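Local coordinates for probable antibiotics synthesis protein (Thermus thermophilus, PDB 1V70), which is of unknown function but belongs to the cupin family, probably binds a metal ion and may take part in antibiotic synthesis, at residues K51-L56 against L97-A102. Residues are numbered along the deposited sequence; the frame is centred on the assembly and turned at random. Where two conformers were deposited one is given.
Sequences KVYYAL and LLVVTA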
loop_
_atom_site.group_PDB
_atom_site.type_symbol
_atom_site.label_atom_id
_atom_site.label_comp_id
_atom_site.label_asym_id
_atom_site.label_seq_id
_atom_site.Cartn_x
_atom_site.Cartn_y
_atom_site.Cartn_z
ATOM N N LYS A 51 -6.617 -8.014 -4.267
ATOM C CA LYS A 51 -6.761 -6.666 -3.741
ATOM C C LYS A 51 -6.422 -6.634 -2.259
ATOM O O LYS A 51 -6.696 -7.584 -1.530
ATOM C CB LYS A 51 -8.193 -6.154 -3.956
ATOM C CG LYS A 51 -8.425 -4.752 -3.410
ATOM C CD LYS A 51 -9.883 -4.340 -3.510
ATOM C CE LYS A 51 -10.324 -4.218 -4.952
ATOM N NZ LYS A 51 -11.755 -3.822 -5.041
ATOM N N VAL A 52 -5.801 -5.547 -1.823
ATOM C CA VAL A 52 -5.464 -5.376 -0.417
ATOM C C VAL A 52 -5.942 -4.006 0.049
ATOM O O VAL A 52 -5.669 -2.988 -0.596
ATOM C CB VAL A 52 -3.942 -5.466 -0.155
ATOM C CG1 VAL A 52 -3.656 -5.228 1.327
ATOM C CG2 VAL A 52 -3.416 -6.828 -0.576
ATOM N N TYR A 53 -6.678 -3.997 1.157
ATOM C CA TYR A 53 -7.184 -2.769 1.767
ATOM C C TYR A 53 -6.313 -2.467 2.982
ATOM O O TYR A 53 -6.054 -3.361 3.790
ATOM C CB TYR A 53 -8.609 -2.952 2.291
ATOM C CG TYR A 53 -9.674 -3.239 1.262
ATOM C CD1 TYR A 53 -10.220 -2.218 0.481
ATOM C CD2 TYR A 53 -10.193 -4.523 1.124
ATOM C CE1 TYR A 53 -11.264 -2.473 -0.404
ATOM C CE2 TYR A 53 -11.233 -4.788 0.242
ATOM C CZ TYR A 53 -11.766 -3.761 -0.513
ATOM O OH TYR A 53 -12.823 -4.023 -1.355
ATOM N N TYR A 54 -5.870 -1.222 3.119
ATOM C CA TYR A 54 -5.072 -0.805 4.272
ATOM C C TYR A 54 -5.735 0.449 4.840
ATOM O O TYR A 54 -5.985 1.409 4.109
ATOM C CB TYR A 54 -3.632 -0.489 3.866
ATOM C CG TYR A 54 -2.809 0.098 4.997
ATOM C CD1 TYR A 54 -2.383 -0.693 6.062
ATOM C CD2 TYR A 54 -2.486 1.455 5.017
ATOM C CE1 TYR A 54 -1.656 -0.147 7.122
ATOM C CE2 TYR A 54 -1.761 2.010 6.070
ATOM C CZ TYR A 54 -1.350 1.203 7.117
ATOM O OH TYR A 54 -0.623 1.744 8.156
ATOM N N ALA A 55 -6.036 0.440 6.133
ATOM C CA ALA A 55 -6.687 1.592 6.755
ATOM C C ALA A 55 -5.705 2.690 7.162
ATOM O O ALA A 55 -4.819 2.472 7.992
ATOM C CB ALA A 55 -7.505 1.137 7.971
ATOM N N LEU A 56 -5.869 3.869 6.565
ATOM C CA LEU A 56 -5.023 5.022 6.863
ATOM C C LEU A 56 -5.650 5.849 7.981
ATOM O O LEU A 56 -4.960 6.311 8.891
ATOM C CB LEU A 56 -4.861 5.901 5.619
ATOM C CG LEU A 56 -4.093 5.303 4.439
ATOM C CD1 LEU A 56 -4.326 6.156 3.200
ATOM C CD2 LEU A 56 -2.610 5.217 4.776
ATOM N N LEU A 97 -8.711 4.772 2.956
ATOM C CA LEU A 97 -7.993 3.522 2.743
ATOM C C LEU A 97 -7.021 3.625 1.586
ATOM O O LEU A 97 -7.262 4.365 0.633
ATOM C CB LEU A 97 -8.977 2.396 2.407
ATOM C CG LEU A 97 -10.236 2.262 3.259
ATOM C CD1 LEU A 97 -11.124 1.175 2.676
ATOM C CD2 LEU A 97 -9.851 1.955 4.695
ATOM N N LEU A 98 -5.922 2.887 1.688
ATOM C CA LEU A 98 -4.941 2.786 0.619
ATOM C C LEU A 98 -5.314 1.412 0.059
ATOM O O LEU A 98 -5.290 0.407 0.785
ATOM C CB LEU A 98 -3.518 2.788 1.174
ATOM C CG LEU A 98 -2.397 2.585 0.149
ATOM C CD1 LEU A 98 -2.488 3.627 -0.954
ATOM C CD2 LEU A 98 -1.055 2.669 0.854
ATOM N N VAL A 99 -5.683 1.373 -1.216
ATOM C CA VAL A 99 -6.128 0.139 -1.850
ATOM C C VAL A 99 -5.294 -0.213 -3.068
ATOM O O VAL A 99 -5.123 0.609 -3.973
ATOM C CB VAL A 99 -7.611 0.266 -2.281
ATOM C CG1 VAL A 99 -8.147 -1.080 -2.745
ATOM C CG2 VAL A 99 -8.441 0.811 -1.128
ATOM N N VAL A 100 -4.783 -1.438 -3.088
ATOM C CA VAL A 100 -3.962 -1.905 -4.196
ATOM C C VAL A 100 -4.622 -3.101 -4.865
ATOM O O VAL A 100 -5.037 -4.049 -4.194
ATOM C CB VAL A 100 -2.557 -2.326 -3.712
ATOM C CG1 VAL A 100 -1.710 -2.776 -4.899
ATOM C CG2 VAL A 100 -1.883 -1.171 -2.991
ATOM N N THR A 101 -4.722 -3.046 -6.188
ATOM C CA THR A 101 -5.321 -4.124 -6.968
ATOM C C THR A 101 -4.306 -4.529 -8.029
ATOM O O THR A 101 -3.759 -3.675 -8.726
ATOM C CB THR A 101 -6.612 -3.660 -7.668
ATOM O OG1 THR A 101 -7.498 -3.078 -6.706
ATOM C CG2 THR A 101 -7.305 -4.840 -8.338
ATOM N N ALA A 102 -4.050 -5.828 -8.148
ATOM C CA ALA A 102 -3.077 -6.317 -9.122
ATOM C C ALA A 102 -3.426 -7.695 -9.671
ATOM O O ALA A 102 -3.754 -8.610 -8.919
ATOM C CB ALA A 102 -1.686 -6.352 -8.492
HETATM O O HOH W 1 -3.370 -1.580 0.354
#
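Lys51, Tyr53 and Val99 pack closely on one face of an antiparallel strand pair, where 51-55 runs at 164° to 97-102. Val99 touches both of the others: its CG2 meets CD1 of the Tyr53 ring at 3.9 Å, the ring and the valine lying side by side and pointing the same way, and its CG1 lies 3.7 Å from CG of Lys51, which stands anti to the backbone N (chi1 179°). In the lysine conformer described, one of two, a bend at chi3 (-65°) turns CE to 3.5 Å from OG1 of Thr101. There NZ bonds to His85 NE2, while Tyr53 OH bonds to Gln41 OE1, so both polar tips are satisfied inside the barrel. Farther along, CD2 of Leu97 lies 3.8 Å from CA of Ala55.

The other face is looser between the two strands. Val52 and Val100 form a hydrogen-bonded pair, joined by two backbone bonds, yet their side chains do not touch. Tyr54 turns a ring edge toward Leu98, its CD2 standing 4.2 Å from CB of Leu98. A water enters here, donating to Val52 O and, at 2.8 Å, to Leu98 O, so each carbonyl accepts both an amide and a water. Tyr54 N approaches that same Leu98 O tilted 18° from the carbonyl plane. Beyond this layer lies the second subunit, whose Tyr30 packs on Val52 and Tyr54 and whose Val100 meets its counterpart.

The pair thus forms neighbouring antiparallel strands of a cupin beta-barrel, one face turned inward and the other, in this protein, set against the second subunit.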